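Local structure of GH127 beta-L-arabinofuranoside (4QK0) at residues G311-F315 against G316-T320; R25-D28 against V29-E33; L211-S214 against Q215-D219; Y227-Q230 against E231-A234. The protein is a family GH127 glycoside hydrolase that probably releases beta-L-arabinofuranose units from arabinose-containing sugars. All blocks are in the same frame, centred on the assembly; numbering follows the deposited sequence.

Interaction 1. Residues G311-F315 against G316-T320; sequences GSSAF and GESFT
S313 and S318 form the one antiparallel bridge of this short hairpin-like loop, a hydrogen-bonded pair. S318 N gives a fairly straight bond to S313 O (3.0 Å, 160° at the hydrogen), and S318 O takes two backbone donors, S313 N within its carbonyl plane and S312 N tilted from it. S312 and S313 both face S318, a classic beta bulge; E317 and S318 both face S313, a G1 bulge. Between S313 and S318 the chain reverses through a type II turn from A314 to E317, with the positive phi of G316 at the bend; E317 N reaches A314 O (3.1 Å) from above the carbonyl plane.

Hydroxyls supply the side-chain bonds. S318 OG, set between its own backbone N and carbonyl carbon (chi1 57°), turns back to donate to F315 O at 2.9 Å. Replacing S318 by alanine would probably leave this turn carbonyl without that donor and the loop less firmly closed. At the open end S312 OG and T320 OG1 meet at 2.6 Å, and a water joins S312 OG to T320 N; T320 OG1 also bonds D324.

The apolar share is small: T320 CG2 lies 3.6 Å from S313 CB.

The E317 carboxylate leaves the loop for Y331 and H265. F315 meets W242 edge-to-face and stacks on H395 of the second subunit, whose R394 bonds S312 O, so the loop forms part of the dimer interface. Strand 318-319 pairs with strand 264-265, and F319 packs against A266 and A269 at the start of helix 266-283.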
# COMPACT_ATOMS: atom_id res chain seq x y z
N GLY A 311 -13.83 4.02 -3.05
CA GLY A 311 -12.51 4.36 -3.58
C GLY A 311 -11.47 3.69 -2.69
O GLY A 311 -11.27 4.09 -1.57
N SER A 312 -10.83 2.66 -3.21
CA SER A 312 -9.92 1.83 -2.43
C SER A 312 -8.45 2.02 -2.82
O SER A 312 -7.62 1.37 -2.28
CB SER A 312 -10.30 0.35 -2.62
OG SER A 312 -10.20 0.02 -4.00
N SER A 313 -8.18 2.86 -3.80
CA SER A 313 -6.84 3.09 -4.29
C SER A 313 -6.55 4.59 -4.45
O SER A 313 -7.27 5.28 -5.16
CB SER A 313 -6.62 2.38 -5.62
OG SER A 313 -5.42 2.81 -6.29
N ALA A 314 -5.48 5.06 -3.81
CA ALA A 314 -5.03 6.45 -3.96
C ALA A 314 -4.66 6.78 -5.36
O ALA A 314 -4.89 7.89 -5.80
CB ALA A 314 -3.84 6.75 -3.07
N PHE A 315 -4.07 5.84 -6.06
CA PHE A 315 -3.66 6.08 -7.42
C PHE A 315 -4.95 6.16 -8.26
O PHE A 315 -5.65 5.17 -8.45
CB PHE A 315 -2.78 4.95 -7.92
CG PHE A 315 -2.22 5.18 -9.27
CD1 PHE A 315 -1.26 6.11 -9.47
CD2 PHE A 315 -2.66 4.39 -10.35
CE1 PHE A 315 -0.75 6.30 -10.74
CE2 PHE A 315 -2.16 4.59 -11.61
CZ PHE A 315 -1.20 5.55 -11.80
N GLY A 316 -5.24 7.36 -8.76
CA GLY A 316 -6.49 7.60 -9.51
C GLY A 316 -7.71 7.76 -8.65
O GLY A 316 -8.80 7.83 -9.17
N GLU A 317 -7.54 7.79 -7.33
CA GLU A 317 -8.64 8.00 -6.39
C GLU A 317 -9.83 7.15 -6.80
O GLU A 317 -10.94 7.63 -6.97
CB GLU A 317 -9.01 9.49 -6.34
CG GLU A 317 -7.77 10.39 -6.28
CD GLU A 317 -8.14 11.86 -6.39
OE1 GLU A 317 -8.09 12.59 -5.40
OE2 GLU A 317 -8.52 12.26 -7.49
N SER A 318 -9.58 5.85 -6.91
CA SER A 318 -10.39 5.01 -7.72
C SER A 318 -10.89 3.74 -7.05
O SER A 318 -10.37 3.27 -6.01
CB SER A 318 -9.59 4.66 -8.98
OG SER A 318 -8.37 4.05 -8.61
N PHE A 319 -11.93 3.20 -7.68
CA PHE A 319 -12.29 1.83 -7.49
C PHE A 319 -11.15 0.94 -7.94
O PHE A 319 -10.39 1.24 -8.88
CB PHE A 319 -13.51 1.50 -8.32
CG PHE A 319 -14.79 2.16 -7.82
CD1 PHE A 319 -15.41 1.71 -6.68
CD2 PHE A 319 -15.33 3.25 -8.48
CE1 PHE A 319 -16.58 2.31 -6.22
CE2 PHE A 319 -16.50 3.86 -8.01
CZ PHE A 319 -17.13 3.40 -6.88
N THR A 320 -11.04 -0.20 -7.27
CA THR A 320 -10.22 -1.29 -7.76
C THR A 320 -11.14 -2.40 -8.26
O THR A 320 -11.39 -2.49 -9.46
CB THR A 320 -9.24 -1.80 -6.68
OG1 THR A 320 -9.94 -2.13 -5.47
CG2 THR A 320 -8.26 -0.70 -6.40
O HOH W 1 -13.04 -0.57 -5.22

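Interaction 2. Residues R25-D28 against V29-E33; sequences RYID and VVRHE
R31 folds back over the preceding helical turn and meets I27 and D28. Its CB lies 3.4 Å from I27 O, the carbonyl that also accepts the bond from R31 N. CG stands anti to the backbone N (chi1 -180°) and is set over one face of the neighbouring H32 ring, toward its rim. The chain runs straight through CD and then bends at chi3 (-83°), which brings the guanidinium back along the helix. There NH1 comes 3.7 Å from the methyl I27 CG2 and 4.1 Å from D28 OD1. The carboxylate oxygen lies at the edge of the guanidinium, near its plane, but the two flat groups are turned 58° apart, and the distance is beyond a salt bridge; the attraction is probably a mild one. NH2 reaches firmer partners outside this turn, the carbonyl of L89 and the hydroxyl of T92.

Nearer the start of the helix, R25 and V29 extend in the same direction. R25 NH1 stands 3.8 Å from V29 CG2 and bonds the carbonyl of L374, while NH2 lies over a face of the Y26 ring. H32 ND1 is 3.2 Å from D28 O.

Y26, I27 and V30 form the buried flank, all touching I421 of helix 413-422. The i to i+4 bonds are those of an alpha-helix, widened to a pi-type turn at 30-33, and the side chains make it amphipathic: apolar on the flank laid against another helix of the catalytic domain, charged where arginines reach out to loops and helix ends.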
# COMPACT_ATOMS: atom_id res chain seq x y z
N ARG A 25 -27.19 21.57 14.35
CA ARG A 25 -25.83 21.96 14.74
C ARG A 25 -24.88 22.04 13.52
O ARG A 25 -24.11 23.00 13.38
CB ARG A 25 -25.29 21.02 15.83
CG ARG A 25 -24.10 21.60 16.61
CD ARG A 25 -23.34 20.50 17.34
NE ARG A 25 -22.66 19.64 16.40
CZ ARG A 25 -21.50 19.91 15.81
NH1 ARG A 25 -20.85 21.05 16.05
NH2 ARG A 25 -20.96 19.01 15.00
N TYR A 26 -24.96 21.07 12.61
CA TYR A 26 -24.07 21.08 11.43
C TYR A 26 -24.37 22.22 10.48
O TYR A 26 -23.46 22.86 9.91
CB TYR A 26 -24.15 19.74 10.67
CG TYR A 26 -23.29 18.62 11.25
CD1 TYR A 26 -21.91 18.65 11.12
CD2 TYR A 26 -23.84 17.52 11.85
CE1 TYR A 26 -21.10 17.65 11.63
CE2 TYR A 26 -23.05 16.49 12.34
CZ TYR A 26 -21.64 16.59 12.21
OH TYR A 26 -20.84 15.62 12.70
N ILE A 27 -25.65 22.49 10.30
CA ILE A 27 -26.05 23.63 9.46
C ILE A 27 -25.56 24.94 10.03
O ILE A 27 -25.06 25.77 9.31
CB ILE A 27 -27.58 23.65 9.24
CG1 ILE A 27 -27.95 22.41 8.44
CG2 ILE A 27 -28.01 24.90 8.50
CD1 ILE A 27 -29.32 22.44 7.83
N ASP A 28 -25.68 25.10 11.33
CA ASP A 28 -25.17 26.29 11.99
C ASP A 28 -23.69 26.45 11.79
O ASP A 28 -23.21 27.56 11.57
CB ASP A 28 -25.50 26.28 13.48
CG ASP A 28 -27.03 26.44 13.74
OD1 ASP A 28 -27.75 26.92 12.83
OD2 ASP A 28 -27.53 26.09 14.86
N VAL A 29 -22.96 25.33 11.89
CA VAL A 29 -21.52 25.36 11.62
C VAL A 29 -21.24 25.76 10.19
O VAL A 29 -20.33 26.57 9.91
CB VAL A 29 -20.87 24.00 11.95
CG1 VAL A 29 -19.50 23.90 11.33
CG2 VAL A 29 -20.78 23.84 13.47
N VAL A 30 -21.97 25.18 9.25
CA VAL A 30 -21.75 25.58 7.84
C VAL A 30 -22.03 27.06 7.62
O VAL A 30 -21.31 27.75 6.89
CB VAL A 30 -22.64 24.73 6.89
CG1 VAL A 30 -22.66 25.30 5.49
CG2 VAL A 30 -22.13 23.32 6.81
N ARG A 31 -23.10 27.55 8.26
CA ARG A 31 -23.54 28.93 8.07
C ARG A 31 -22.60 29.93 8.70
O ARG A 31 -22.29 30.96 8.08
CB ARG A 31 -24.96 29.14 8.64
CG ARG A 31 -25.49 30.60 8.46
CD ARG A 31 -26.90 30.75 9.03
NE ARG A 31 -27.81 30.29 8.00
CZ ARG A 31 -28.59 29.22 8.06
NH1 ARG A 31 -28.65 28.49 9.16
NH2 ARG A 31 -29.34 28.92 7.02
N HIS A 32 -22.13 29.64 9.91
CA HIS A 32 -21.33 30.64 10.64
C HIS A 32 -19.83 30.49 10.47
O HIS A 32 -19.14 31.48 10.50
CB HIS A 32 -21.71 30.66 12.10
CG HIS A 32 -23.14 31.04 12.31
ND1 HIS A 32 -24.03 30.26 13.00
CD2 HIS A 32 -23.85 32.10 11.84
CE1 HIS A 32 -25.23 30.83 12.98
NE2 HIS A 32 -25.14 31.95 12.28
N GLU A 33 -19.34 29.28 10.22
CA GLU A 33 -17.90 29.05 10.06
C GLU A 33 -17.50 28.72 8.63
O GLU A 33 -16.65 29.38 8.04
CB GLU A 33 -17.46 27.92 11.00
CG GLU A 33 -16.03 27.43 10.76
CD GLU A 33 -14.98 28.52 10.98
OE1 GLU A 33 -14.01 28.61 10.17
OE2 GLU A 33 -15.12 29.27 11.99

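Interaction 3. Residues L211-S214 against Q215-D219; sequences LKLS and QYFID
F217 CE2 packs against L213 CG at 3.7 Å, one turn apart on an amphipathic alpha-helix of the catalytic domain, which the family places in the six-hairpin clan. This is the tight side. F217 CD2 comes 3.4 Å from L213 O, and the ring reaches this place because CG stands beside the backbone N, anti to the carbonyl carbon (chi1 -82°). One ring face is met by Y216 CD2, toward the rim, while I174 of helix 162-177 touches both L213 and F217. An alanine in place of F217 would probably open a gap beside L213 and I174, where the ring packs, and leave Y216 CD2 without the ring face it rests on.

S214 belongs to the same buried side, its hydroxyl bonded to the carbonyl of E195 on helix 194-205. Y216 is less enclosed, with L213 CD1 4.3 Å from its CD2 and its hydroxyl held by the carbonyl of G187.

The looser side carries K212, exposed to solvent, and the partly exposed pair Q215 and D219. Q215 still touches L279 and M283 of helix 266-283, but bends at chi2 to bring its amide to the next turn. D219 OD1, which also forms a salt bridge with R257, lies in the amide plane of Q215 and takes Q215 NE2 at 3.1 Å on its syn side, but the donor is tilted 34° out of the carboxylate plane.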
# COMPACT_ATOMS: atom_id res chain seq x y z
N LEU A 211 -32.75 18.01 -21.27
CA LEU A 211 -32.94 16.58 -21.04
C LEU A 211 -32.32 15.75 -22.13
O LEU A 211 -31.55 14.82 -21.87
CB LEU A 211 -34.40 16.27 -20.90
CG LEU A 211 -34.74 14.80 -20.78
CD1 LEU A 211 -34.26 14.28 -19.45
CD2 LEU A 211 -36.24 14.63 -20.89
N LYS A 212 -32.52 16.17 -23.37
CA LYS A 212 -31.90 15.47 -24.49
C LYS A 212 -30.37 15.62 -24.59
O LYS A 212 -29.67 14.74 -25.06
CB LYS A 212 -32.54 15.96 -25.77
CG LYS A 212 -33.97 15.46 -25.91
CD LYS A 212 -34.29 15.22 -27.38
CE LYS A 212 -34.92 16.43 -28.05
NZ LYS A 212 -36.41 16.27 -28.05
N LEU A 213 -29.87 16.78 -24.20
CA LEU A 213 -28.45 17.01 -24.21
C LEU A 213 -27.77 16.10 -23.13
O LEU A 213 -26.81 15.43 -23.41
CB LEU A 213 -28.20 18.51 -23.94
CG LEU A 213 -26.75 18.93 -23.99
CD1 LEU A 213 -26.19 18.59 -25.35
CD2 LEU A 213 -26.60 20.41 -23.70
N SER A 214 -28.34 16.05 -21.94
CA SER A 214 -27.92 15.11 -20.89
C SER A 214 -27.87 13.70 -21.43
O SER A 214 -26.84 13.02 -21.37
CB SER A 214 -28.86 15.18 -19.69
OG SER A 214 -28.44 14.31 -18.63
N GLN A 215 -28.97 13.26 -22.06
CA GLN A 215 -29.00 11.93 -22.70
C GLN A 215 -27.93 11.75 -23.75
O GLN A 215 -27.32 10.66 -23.84
CB GLN A 215 -30.38 11.66 -23.35
CG GLN A 215 -30.58 10.21 -23.77
CD GLN A 215 -30.78 9.29 -22.56
OE1 GLN A 215 -31.71 9.50 -21.78
NE2 GLN A 215 -29.91 8.29 -22.37
N TYR A 216 -27.71 12.78 -24.56
CA TYR A 216 -26.68 12.69 -25.57
C TYR A 216 -25.30 12.41 -24.92
O TYR A 216 -24.53 11.58 -25.37
CB TYR A 216 -26.58 13.97 -26.48
CG TYR A 216 -25.19 14.06 -27.02
CD1 TYR A 216 -24.77 13.25 -28.05
CD2 TYR A 216 -24.23 14.86 -26.39
CE1 TYR A 216 -23.45 13.30 -28.49
CE2 TYR A 216 -22.93 14.91 -26.84
CZ TYR A 216 -22.53 14.13 -27.84
OH TYR A 216 -21.20 14.18 -28.23
N PHE A 217 -24.96 13.17 -23.88
CA PHE A 217 -23.61 13.04 -23.27
C PHE A 217 -23.37 11.62 -22.69
O PHE A 217 -22.34 11.03 -22.86
CB PHE A 217 -23.45 14.09 -22.16
CG PHE A 217 -23.06 15.47 -22.66
CD1 PHE A 217 -21.97 15.66 -23.45
CD2 PHE A 217 -23.80 16.56 -22.31
CE1 PHE A 217 -21.58 16.93 -23.87
CE2 PHE A 217 -23.42 17.83 -22.69
CZ PHE A 217 -22.32 18.03 -23.49
N ILE A 218 -24.39 11.11 -22.04
CA ILE A 218 -24.38 9.76 -21.51
C ILE A 218 -24.32 8.69 -22.61
O ILE A 218 -23.52 7.76 -22.50
CB ILE A 218 -25.60 9.54 -20.58
CG1 ILE A 218 -25.47 10.39 -19.31
CG2 ILE A 218 -25.80 8.09 -20.23
CD1 ILE A 218 -24.27 10.08 -18.45
N ASP A 219 -25.13 8.82 -23.66
CA ASP A 219 -25.12 7.80 -24.72
C ASP A 219 -23.88 7.83 -25.56
O ASP A 219 -23.50 6.81 -26.10
CB ASP A 219 -26.36 7.88 -25.66
CG ASP A 219 -27.64 7.58 -24.94
OD1 ASP A 219 -27.62 6.84 -23.90
OD2 ASP A 219 -28.69 8.09 -25.41

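Interaction 4. Residues Y227-Q230 against E231-A234; sequences YFDQ and EKEA
E231 CG rides over one face of the Y227 ring on the short alpha-helix 227-234, whose backbone carries the regular i to i+4 bonds; E233 N to D229 O is nearly straight at its hydrogen (170°). The helix belongs to the GH127 catalytic domain and is pinned to nearby loops by its side chains.

The ring contact is a CH-pi one, with E231 CG 4.3 Å from the centroid of the Y227 ring and offset toward the rim. CG lies between the backbone N and carbonyl carbon (chi1 57°), and the extended chain carries the carboxylate obliquely across the ring to the hydroxyl end, ring and carboxylate planes 50° apart. OE2 is there 2.9 Å from Y227 OH.

Polar grips hold this buried carboxylate. OE2 takes the backbone N of L135; OE1 takes the backbone N of R136 and a salt bridge from R235. These donors would be expected to stabilise its negative charge.

Apolar cover on the inner side comes from F228, which runs alongside E231 and meets Y188 edge-to-face, its ring also touching H250.

Charged contacts toward the solvent are slacker. D229 OD1, bonded to the hydroxyl of Y247, lies 3.8 Å from K232 CE and 4.5 Å from K232 NZ, too far for a salt bridge. K232 CB is close to F228 O, and K232 N approaches that oxygen from above its carbonyl plane. A water also donates to F228 O (2.9 Å) and gives its other hydrogen bond to E231 OE1 at 2.7 Å.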
# COMPACT_ATOMS: atom_id res chain seq x y z
N TYR A 227 -13.65 9.58 -28.69
CA TYR A 227 -13.51 11.03 -28.74
C TYR A 227 -12.20 11.51 -28.12
O TYR A 227 -11.54 12.40 -28.67
CB TYR A 227 -14.69 11.73 -28.06
CG TYR A 227 -14.45 13.20 -27.94
CD1 TYR A 227 -14.31 13.99 -29.07
CD2 TYR A 227 -14.31 13.79 -26.71
CE1 TYR A 227 -14.03 15.34 -28.97
CE2 TYR A 227 -14.05 15.13 -26.61
CZ TYR A 227 -13.90 15.90 -27.73
OH TYR A 227 -13.66 17.23 -27.58
N PHE A 228 -11.80 10.95 -26.98
CA PHE A 228 -10.59 11.47 -26.33
C PHE A 228 -9.36 11.21 -27.15
O PHE A 228 -8.39 11.96 -27.07
CB PHE A 228 -10.41 10.90 -24.90
CG PHE A 228 -11.45 11.34 -23.92
CD1 PHE A 228 -12.05 12.62 -23.99
CD2 PHE A 228 -11.84 10.52 -22.90
CE1 PHE A 228 -13.00 13.05 -23.09
CE2 PHE A 228 -12.79 10.94 -21.98
CZ PHE A 228 -13.37 12.20 -22.07
N ASP A 229 -9.36 10.12 -27.92
CA ASP A 229 -8.23 9.88 -28.85
C ASP A 229 -8.23 10.88 -29.98
O ASP A 229 -7.19 11.35 -30.39
CB ASP A 229 -8.26 8.44 -29.42
CG ASP A 229 -7.77 7.40 -28.43
OD1 ASP A 229 -7.11 7.76 -27.43
OD2 ASP A 229 -8.08 6.21 -28.63
N GLN A 230 -9.41 11.23 -30.47
CA GLN A 230 -9.51 12.20 -31.57
C GLN A 230 -9.00 13.54 -31.13
O GLN A 230 -8.21 14.14 -31.83
CB GLN A 230 -10.95 12.31 -32.10
CG GLN A 230 -11.50 11.00 -32.69
CD GLN A 230 -12.99 11.05 -33.02
OE1 GLN A 230 -13.82 11.60 -32.27
NE2 GLN A 230 -13.35 10.43 -34.13
N GLU A 231 -9.44 14.05 -29.98
CA GLU A 231 -8.96 15.39 -29.57
C GLU A 231 -7.49 15.40 -29.19
O GLU A 231 -6.78 16.38 -29.43
CB GLU A 231 -9.83 16.03 -28.45
CG GLU A 231 -9.98 15.24 -27.18
CD GLU A 231 -10.33 16.10 -25.97
OE1 GLU A 231 -9.83 15.78 -24.87
OE2 GLU A 231 -11.13 17.07 -26.10
N LYS A 232 -7.05 14.30 -28.61
CA LYS A 232 -5.63 14.09 -28.27
C LYS A 232 -4.75 14.19 -29.50
O LYS A 232 -3.78 14.93 -29.54
CB LYS A 232 -5.50 12.72 -27.62
CG LYS A 232 -4.12 12.13 -27.52
CD LYS A 232 -4.02 11.01 -26.47
CE LYS A 232 -3.81 9.64 -27.05
NZ LYS A 232 -2.96 8.81 -26.15
N GLU A 233 -5.08 13.42 -30.51
CA GLU A 233 -4.44 13.48 -31.84
C GLU A 233 -4.40 14.91 -32.39
O GLU A 233 -3.35 15.40 -32.76
CB GLU A 233 -5.23 12.52 -32.75
CG GLU A 233 -5.06 12.69 -34.26
CD GLU A 233 -3.91 11.88 -34.82
OE1 GLU A 233 -2.98 11.56 -34.04
OE2 GLU A 233 -3.96 11.57 -36.03
N ALA A 234 -5.54 15.60 -32.41
CA ALA A 234 -5.61 17.00 -32.86
C ALA A 234 -4.73 17.97 -32.05
O ALA A 234 -4.32 18.99 -32.58
CB ALA A 234 -7.06 17.49 -32.85
O HOH W 2 -7.96 13.87 -24.99

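Overall arrangement
All four contacts are local and lie in the catalytic domain, but in different surroundings. Interactions 1 and 3 are largely buried; interactions 2 and 4 each pair a buried flank with an exposed one. Interaction 1 alone is a bulged, hairpin-like turn, bonded mainly by backbone and hydroxyls, and alone reaches the second subunit. The others are helical turns: leucine and phenylalanine packing in 211-219, arginines reaching outward in 25-33, a buried carboxylate in 227-234. Interactions 3 and 4 sit on consecutive helices, nearest atoms about 7 Å apart, and both F217 and F228 touch Y188. Helix 266-283 meets both interactions 1 and 3. Interaction 2 lies across the chain's centre, about 45 Å from interaction 4 between centres.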